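Local structure of putative adenosine kinase (3VAS) at residues N32-I37 with M152-G157; G108-G113 with P135-K140. The protein probably catalyses the ATP-dependent phosphorylation of adenosine to AMP, as an adenosine kinase of the ribokinase-like pfkB family. All blocks are in the same frame, centred on the assembly; numbering follows the deposited sequence.

Contact 1 of 2, residues N32-I37 with M152-G157; sequences NPLLDI and MVTYLG. With ADN (adenosine), chain C.
The adenosine pocket of this ribokinase-like kinase is floored where L34, on strand 27-40, meets T154 and L156 of strand 150-157. The two strands are not paired: their axes stay 8.5 Å apart at closest, with strand 138-145 hydrogen-bonded between them. No hydrogen bond joins the two segments; side chains carry the contact, together with one methyl of L34 against backbone oxygen. The two methyls of L34 divide the work. L34 CD1 reaches T154 CG2 at 3.9 Å. The same L34 CD1 also lies against the adenine, 3.5 Å from ADN C4. L34 CD2 sits 3.9 Å from L156 O, with the L156 CD2 methyl slightly farther off. That L156 methyl in turn touches the amide of N32. L156 CD2 also lies 3.7 Å from ADN N6. Along 32-37, N32 and D36 hold the base and the ribose respectively. N32 ND2 gives a nearly straight hydrogen bond to ADN N1 (3.0 Å, 166° at the hydrogen), and the amide's rotation is fixed by a second bond, between OD1 and T191. D36 has CG beside its backbone N (chi1 -72°), which presents both carboxylate oxygens to the ribose: D36 OD2 accepts from ADN O3' at 2.5 Å, and OD1 faces O2' at a separation too short to be trusted. T154 OG1 lies 2.8 Å from ADN N7. Polar groups meet N1 and the diol while L34 supports the base, consistent with recognition of adenosine through both base and sugar.

Contact 2 of 2, residues G108-G113 with P135-K140; sequences GADIQG and PLMTGK
T138 and D110 meet through two hydrogen bonds that pair one carboxylate with one residue's backbone and hydroxyl. T138 N donates to D110 OD1 (3.0 Å, 160° at the hydrogen), arriving on the syn side and only 16° out of the carboxylate plane; T138 OG1 donates to the syn lone pair of D110 OD2, at 2.8 Å. Both oxygens are therefore engaged by the same residue, and the carboxylate is held against rotation. T138 OG1 also accepts from G108 N at 2.9 Å, so the hydroxyl joins two points of the 108-113 turn, the G108 N-H and the D110 carboxylate. M137 adds a further neighbour: its chain, bent at chi2 and chi3, crosses D110 and brings M137 SD to 3.2 Å from D110 OD1. G108 CA lies 3.6 Å from L136 O, an approach that leaves little room for a side chain. In the next shell, one water links A109 N to L136 O, and another donates to T138 O and, weakly, to D110 OD1. D110 is positioned from its own segment too: with CG between N and the carbonyl carbon (chi1 47°), D110 OD2 also accepts from G113 N, at 3.0 Å and from above the carboxylate plane. This is the N-cap of helix 111-122, here extended so that the capping aspartate also ties the helix start to the beginning of strand 138-145.

In the fold
From the N terminus, strand 27-40 supplies the first half of contact 1 through residues 32-37. The chain then runs through strand 101-107 into the turn at 108-113, passes helix 111-122 and strand 126-131, and returns at 135-140 to close contact 2, a short loop. After strand 138-145 it turns back into strand 150-157, where residues 152-157 close the longer loop of contact 1; contact 2 is nested inside it. Their centres lie 11 Å apart, joined by strand 138-145, which pairs with both partners of contact 1: G139 O probably accepts from L35 N, and K140 O from Y155 N. The helix start is thereby connected to the adenosine-binding strands.

Contact 1 of 2, residues N32-I37 with M152-G157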
ATOM      1  N   ASN A  32      -8.505  -0.850   1.757  1.00 20.31           N
ATOM      2  CA  ASN A  32      -9.022  -1.671   2.840  1.00 18.80           C
ATOM      3  C   ASN A  32      -8.538  -1.144   4.192  1.00 18.56           C
ATOM      4  O   ASN A  32      -7.372  -1.307   4.548  1.00 18.63           O
ATOM      5  CB  ASN A  32      -8.585  -3.128   2.648  1.00 17.45           C
ATOM      6  CG  ASN A  32      -8.789  -3.616   1.219  1.00 19.22           C
ATOM      7  OD1 ASN A  32      -9.743  -3.219   0.547  1.00 20.48           O
ATOM      8  ND2 ASN A  32      -7.892  -4.476   0.748  1.00 16.73           N
ATOM      9  N   PRO A  33      -9.426  -0.485   4.946  1.00 19.99           N
ATOM     10  CA  PRO A  33      -8.976   0.007   6.252  1.00 19.11           C
ATOM     11  C   PRO A  33      -9.014  -1.127   7.261  1.00 20.06           C
ATOM     12  O   PRO A  33     -10.069  -1.731   7.477  1.00 20.08           O
ATOM     13  CB  PRO A  33      -9.992   1.102   6.589  1.00 17.47           C
ATOM     14  CG  PRO A  33     -11.218   0.736   5.832  1.00 18.84           C
ATOM     15  CD  PRO A  33     -10.806  -0.077   4.630  1.00 19.57           C
ATOM     16  N   LEU A  34      -7.865  -1.433   7.850  1.00 19.46           N
ATOM     17  CA  LEU A  34      -7.740  -2.617   8.691  1.00 20.80           C
ATOM     18  C   LEU A  34      -7.088  -2.292  10.026  1.00 22.88           C
ATOM     19  O   LEU A  34      -6.296  -1.354  10.139  1.00 21.56           O
ATOM     20  CB  LEU A  34      -6.914  -3.689   7.973  1.00 21.73           C
ATOM     21  CG  LEU A  34      -7.355  -4.122   6.572  1.00 21.36           C
ATOM     22  CD1 LEU A  34      -6.258  -4.941   5.895  1.00 20.40           C
ATOM     23  CD2 LEU A  34      -8.660  -4.915   6.635  1.00 18.19           C
ATOM     24  N   LEU A  35      -7.419  -3.076  11.043  1.00 23.39           N
ATOM     25  CA  LEU A  35      -6.740  -2.954  12.321  1.00 21.34           C
ATOM     26  C   LEU A  35      -5.583  -3.946  12.368  1.00 21.84           C
ATOM     27  O   LEU A  35      -5.780  -5.148  12.176  1.00 23.24           O
ATOM     28  CB  LEU A  35      -7.709  -3.216  13.472  1.00 19.66           C
ATOM     29  CG  LEU A  35      -7.115  -3.050  14.871  1.00 23.33           C
ATOM     30  CD1 LEU A  35      -6.930  -1.576  15.199  1.00 25.28           C
ATOM     31  CD2 LEU A  35      -7.977  -3.735  15.913  1.00 22.77           C
ATOM     32  N   ASP A  36      -4.375  -3.444  12.602  1.00 22.16           N
ATOM     33  CA  ASP A  36      -3.220  -4.314  12.812  1.00 22.23           C
ATOM     34  C   ASP A  36      -3.169  -4.806  14.255  1.00 23.76           C
ATOM     35  O   ASP A  36      -3.295  -4.026  15.199  1.00 21.18           O
ATOM     36  CB  ASP A  36      -1.912  -3.600  12.458  1.00 21.84           C
ATOM     37  CG  ASP A  36      -1.732  -3.413  10.957  1.00 26.65           C
ATOM     38  OD1 ASP A  36      -2.544  -3.970  10.182  1.00 26.85           O
ATOM     39  OD2 ASP A  36      -0.767  -2.720  10.553  1.00 27.63           O
ATOM     40  N   ILE A  37      -2.992  -6.111  14.419  1.00 23.58           N
ATOM     41  CA  ILE A  37      -2.820  -6.685  15.742  1.00 24.12           C
ATOM     42  C   ILE A  37      -1.424  -7.295  15.830  1.00 26.34           C
ATOM     43  O   ILE A  37      -1.187  -8.404  15.357  1.00 28.29           O
ATOM     44  CB  ILE A  37      -3.899  -7.731  16.044  1.00 24.49           C
ATOM     45  CG1 ILE A  37      -5.285  -7.151  15.750  1.00 23.78           C
ATOM     46  CG2 ILE A  37      -3.791  -8.216  17.488  1.00 22.38           C
ATOM     47  CD1 ILE A  37      -6.426  -8.093  16.088  1.00 28.45           C
ATOM     48  N   MET A 152       2.115 -11.878   8.087  1.00 23.64           N
ATOM     49  CA  MET A 152       0.774 -11.330   8.265  1.00 24.12           C
ATOM     50  C   MET A 152      -0.327 -12.271   7.789  1.00 25.49           C
ATOM     51  O   MET A 152      -0.220 -12.885   6.727  1.00 26.48           O
ATOM     52  CB  MET A 152       0.643  -9.991   7.537  1.00 20.38           C
ATOM     53  CG  MET A 152       1.407  -8.860   8.202  1.00 27.95           C
ATOM     54  SD  MET A 152       1.262  -7.318   7.288  1.00 29.89           S
ATOM     55  CE  MET A 152       2.085  -7.743   5.756  1.00 78.29           C
ATOM     56  N   VAL A 153      -1.390 -12.372   8.585  1.00 26.44           N
ATOM     57  CA  VAL A 153      -2.602 -13.069   8.172  1.00 21.49           C
ATOM     58  C   VAL A 153      -3.777 -12.099   8.233  1.00 20.61           C
ATOM     59  O   VAL A 153      -4.145 -11.617   9.305  1.00 21.06           O
ATOM     60  CB  VAL A 153      -2.890 -14.303   9.046  1.00 24.08           C
ATOM     61  CG1 VAL A 153      -4.090 -15.081   8.493  1.00 23.94           C
ATOM     62  CG2 VAL A 153      -1.658 -15.194   9.120  1.00 25.77           C
ATOM     63  N   THR A 154      -4.360 -11.815   7.074  1.00 19.69           N
ATOM     64  CA  THR A 154      -5.371 -10.776   6.961  1.00 18.97           C
ATOM     65  C   THR A 154      -6.793 -11.316   6.851  1.00 21.04           C
ATOM     66  O   THR A 154      -7.084 -12.152   5.998  1.00 19.33           O
ATOM     67  CB  THR A 154      -5.103  -9.890   5.736  1.00 17.96           C
ATOM     68  OG1 THR A 154      -3.822  -9.268   5.881  1.00 17.84           O
ATOM     69  CG2 THR A 154      -6.174  -8.819   5.603  1.00 17.46           C
ATOM     70  N   TYR A 155      -7.667 -10.836   7.730  1.00 19.51           N
ATOM     71  CA  TYR A 155      -9.101 -11.081   7.614  1.00 20.71           C
ATOM     72  C   TYR A 155      -9.762  -9.786   7.151  1.00 20.57           C
ATOM     73  O   TYR A 155      -9.906  -8.842   7.925  1.00 19.26           O
ATOM     74  CB  TYR A 155      -9.699 -11.528   8.952  1.00 26.06           C
ATOM     75  CG  TYR A 155     -11.170 -11.889   8.854  1.00 32.18           C
ATOM     76  CD1 TYR A 155     -11.571 -13.074   8.250  1.00 34.38           C
ATOM     77  CD2 TYR A 155     -12.154 -11.041   9.349  1.00 33.42           C
ATOM     78  CE1 TYR A 155     -12.907 -13.410   8.141  1.00 38.22           C
ATOM     79  CE2 TYR A 155     -13.501 -11.370   9.246  1.00 36.79           C
ATOM     80  CZ  TYR A 155     -13.867 -12.557   8.642  1.00 40.49           C
ATOM     81  OH  TYR A 155     -15.197 -12.901   8.532  1.00 46.86           O
ATOM     82  N   LEU A 156     -10.137  -9.741   5.880  1.00 18.74           N
ATOM     83  CA  LEU A 156     -10.605  -8.506   5.262  1.00 20.30           C
ATOM     84  C   LEU A 156     -11.889  -7.959   5.880  1.00 23.23           C
ATOM     85  O   LEU A 156     -12.052  -6.742   5.987  1.00 24.11           O
ATOM     86  CB  LEU A 156     -10.767  -8.690   3.753  1.00 20.11           C
ATOM     87  CG  LEU A 156      -9.439  -8.734   2.987  1.00 22.88           C
ATOM     88  CD1 LEU A 156      -9.661  -9.061   1.515  1.00 17.17           C
ATOM     89  CD2 LEU A 156      -8.705  -7.414   3.140  1.00 16.65           C
ATOM     90  N   GLY A 157     -12.788  -8.856   6.283  1.00 23.12           N
ATOM     91  CA  GLY A 157     -14.019  -8.473   6.961  1.00 23.12           C
ATOM     92  C   GLY A 157     -14.819  -7.407   6.234  1.00 25.19           C
ATOM     93  O   GLY A 157     -15.135  -7.550   5.051  1.00 20.50           O
TER
HETATM   94  O5' ADN C 401       2.421  -2.974   4.514  1.00 27.17           O
HETATM   95  C5' ADN C 401       1.996  -3.391   5.810  1.00 25.47           C
HETATM   96  C4' ADN C 401       0.517  -3.156   6.004  1.00 23.30           C
HETATM   97  O4' ADN C 401      -0.227  -3.962   5.077  1.00 17.99           O
HETATM   98  C3' ADN C 401      -0.049  -3.490   7.388  1.00 22.74           C
HETATM   99  O3' ADN C 401      -0.353  -2.281   8.086  1.00 20.24           O
HETATM  100  C2' ADN C 401      -1.362  -4.250   7.090  1.00 23.49           C
HETATM  101  O2' ADN C 401      -2.493  -3.763   7.778  1.00 25.17           O
HETATM  102  C1' ADN C 401      -1.524  -4.085   5.578  1.00 21.13           C
HETATM  103  N9  ADN C 401      -2.202  -5.198   4.914  1.00 17.71           N
HETATM  104  C8  ADN C 401      -1.985  -6.486   5.102  1.00 18.02           C
HETATM  105  N7  ADN C 401      -2.925  -7.222   4.240  1.00 19.53           N
HETATM  106  C5  ADN C 401      -3.718  -6.269   3.535  1.00 15.85           C
HETATM  107  C6  ADN C 401      -4.745  -6.412   2.607  1.00 14.75           C
HETATM  108  N6  ADN C 401      -5.175  -7.726   2.209  1.00 15.22           N
HETATM  109  N1  ADN C 401      -5.356  -5.284   2.076  1.00 15.86           N
HETATM  110  C2  ADN C 401      -4.950  -4.028   2.452  1.00 16.76           C
HETATM  111  N3  ADN C 401      -3.936  -3.886   3.363  1.00 17.32           N
HETATM  112  C4  ADN C 401      -3.323  -5.043   3.906  1.00 16.30           C

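Contact 2 of 2, residues G108-G113 with P135-K140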
ATOM      1  N   GLY A 108     -16.609  -1.615   9.621  1.00 22.27           N
ATOM      2  CA  GLY A 108     -17.817  -2.066  10.286  1.00 23.61           C
ATOM      3  C   GLY A 108     -18.318  -1.043  11.294  1.00 28.72           C
ATOM      4  O   GLY A 108     -17.653  -0.038  11.550  1.00 28.25           O
ATOM      5  N   ALA A 109     -19.495  -1.293  11.864  1.00 30.11           N
ATOM      6  CA  ALA A 109     -20.054  -0.407  12.881  1.00 31.74           C
ATOM      7  C   ALA A 109     -19.627  -0.868  14.267  1.00 31.89           C
ATOM      8  O   ALA A 109     -20.456  -1.217  15.105  1.00 37.44           O
ATOM      9  CB  ALA A 109     -21.576  -0.361  12.780  1.00 33.01           C
ATOM     10  N   ASP A 110     -18.322  -0.880  14.493  1.00 28.26           N
ATOM     11  CA  ASP A 110     -17.764  -1.320  15.760  1.00 27.65           C
ATOM     12  C   ASP A 110     -16.730  -0.312  16.247  1.00 26.87           C
ATOM     13  O   ASP A 110     -16.445   0.675  15.566  1.00 26.02           O
ATOM     14  CB  ASP A 110     -17.149  -2.721  15.624  1.00 28.17           C
ATOM     15  CG  ASP A 110     -16.263  -2.867  14.385  1.00 29.57           C
ATOM     16  OD1 ASP A 110     -16.021  -4.019  13.961  1.00 30.00           O
ATOM     17  OD2 ASP A 110     -15.809  -1.839  13.834  1.00 27.80           O
ATOM     18  N   ILE A 111     -16.169  -0.559  17.425  1.00 26.95           N
ATOM     19  CA  ILE A 111     -15.202   0.365  17.999  1.00 26.26           C
ATOM     20  C   ILE A 111     -13.913   0.437  17.176  1.00 25.50           C
ATOM     21  O   ILE A 111     -13.292   1.499  17.092  1.00 25.18           O
ATOM     22  CB  ILE A 111     -14.885   0.031  19.471  1.00 28.87           C
ATOM     23  CG1 ILE A 111     -14.115   1.188  20.117  1.00 26.48           C
ATOM     24  CG2 ILE A 111     -14.122  -1.291  19.582  1.00 27.05           C
ATOM     25  CD1 ILE A 111     -13.727   0.939  21.542  1.00 27.73           C
ATOM     26  N   GLN A 112     -13.530  -0.681  16.557  1.00 22.54           N
ATOM     27  CA  GLN A 112     -12.327  -0.728  15.728  1.00 26.84           C
ATOM     28  C   GLN A 112     -12.456   0.232  14.555  1.00 26.34           C
ATOM     29  O   GLN A 112     -11.526   0.985  14.245  1.00 23.95           O
ATOM     30  CB  GLN A 112     -12.054  -2.147  15.214  1.00 25.93           C
ATOM     31  CG  GLN A 112     -11.649  -3.155  16.291  1.00 21.22           C
ATOM     32  CD  GLN A 112     -12.840  -3.784  16.997  1.00 25.60           C
ATOM     33  OE1 GLN A 112     -13.994  -3.402  16.770  1.00 23.07           O
ATOM     34  NE2 GLN A 112     -12.566  -4.760  17.854  1.00 24.94           N
ATOM     35  N   GLY A 113     -13.620   0.207  13.913  1.00 24.05           N
ATOM     36  CA  GLY A 113     -13.878   1.075  12.780  1.00 24.06           C
ATOM     37  C   GLY A 113     -13.873   2.533  13.194  1.00 28.13           C
ATOM     38  O   GLY A 113     -13.315   3.387  12.503  1.00 26.14           O
ATOM     39  N   PRO A 135     -23.794  -7.800  11.307  1.00 44.13           N
ATOM     40  CA  PRO A 135     -22.658  -7.699  12.224  1.00 41.79           C
ATOM     41  C   PRO A 135     -21.297  -7.938  11.564  1.00 37.54           C
ATOM     42  O   PRO A 135     -20.416  -8.506  12.209  1.00 37.15           O
ATOM     43  CB  PRO A 135     -22.943  -8.835  13.201  1.00 44.47           C
ATOM     44  CG  PRO A 135     -23.523  -9.907  12.317  1.00 44.77           C
ATOM     45  CD  PRO A 135     -24.262  -9.193  11.194  1.00 44.45           C
ATOM     46  N   LEU A 136     -21.118  -7.524  10.314  1.00 32.95           N
ATOM     47  CA  LEU A 136     -19.813  -7.671   9.671  1.00 29.08           C
ATOM     48  C   LEU A 136     -18.816  -6.687  10.296  1.00 28.32           C
ATOM     49  O   LEU A 136     -19.028  -5.474  10.272  1.00 29.10           O
ATOM     50  CB  LEU A 136     -19.918  -7.473   8.158  1.00 28.62           C
ATOM     51  CG  LEU A 136     -18.651  -7.743   7.336  1.00 30.85           C
ATOM     52  CD1 LEU A 136     -18.082  -9.123   7.644  1.00 29.95           C
ATOM     53  CD2 LEU A 136     -18.930  -7.605   5.843  1.00 30.14           C
ATOM     54  N   MET A 137     -17.738  -7.219  10.867  1.00 23.23           N
ATOM     55  CA  MET A 137     -16.789  -6.413  11.632  1.00 22.12           C
ATOM     56  C   MET A 137     -15.638  -5.869  10.794  1.00 24.41           C
ATOM     57  O   MET A 137     -15.274  -6.444   9.766  1.00 24.11           O
ATOM     58  CB  MET A 137     -16.241  -7.211  12.822  1.00 22.60           C
ATOM     59  CG  MET A 137     -17.316  -7.665  13.833  1.00 24.32           C
ATOM     60  SD  MET A 137     -18.090  -6.330  14.775  1.00 64.03           S
ATOM     61  CE  MET A 137     -19.506  -5.885  13.766  1.00 80.00           C
ATOM     62  N   THR A 138     -15.082  -4.748  11.244  1.00 24.37           N
ATOM     63  CA  THR A 138     -13.926  -4.144  10.600  1.00 23.87           C
ATOM     64  C   THR A 138     -12.823  -5.188  10.435  1.00 21.88           C
ATOM     65  O   THR A 138     -12.560  -5.970  11.349  1.00 18.80           O
ATOM     66  CB  THR A 138     -13.395  -2.955  11.428  1.00 21.67           C
ATOM     67  OG1 THR A 138     -14.392  -1.924  11.478  1.00 23.39           O
ATOM     68  CG2 THR A 138     -12.119  -2.393  10.816  1.00 17.80           C
ATOM     69  N   GLY A 139     -12.200  -5.214   9.261  1.00 18.94           N
ATOM     70  CA  GLY A 139     -11.138  -6.164   8.988  1.00 21.04           C
ATOM     71  C   GLY A 139      -9.951  -6.014   9.926  1.00 24.03           C
ATOM     72  O   GLY A 139      -9.773  -4.974  10.563  1.00 24.86           O
ATOM     73  N   LYS A 140      -9.136  -7.057  10.006  1.00 22.73           N
ATOM     74  CA  LYS A 140      -8.001  -7.073  10.914  1.00 23.69           C
ATOM     75  C   LYS A 140      -6.838  -7.859  10.316  1.00 25.95           C
ATOM     76  O   LYS A 140      -7.041  -8.769   9.503  1.00 24.46           O
ATOM     77  CB  LYS A 140      -8.411  -7.690  12.251  1.00 22.16           C
ATOM     78  CG  LYS A 140      -9.111  -9.033  12.098  1.00 25.17           C
ATOM     79  CD  LYS A 140      -9.595  -9.579  13.434  1.00 28.47           C
ATOM     80  CE  LYS A 140     -10.473 -10.804  13.236  1.00 31.25           C
ATOM     81  NZ  LYS A 140     -11.000 -11.326  14.532  1.00 34.00           N
TER
HETATM   82  O   HOH W   1     -21.030  -3.608  10.763  1.00 28.32           O
HETATM   83  O   HOH W   2     -13.150  -5.685  13.885  1.00 29.64           O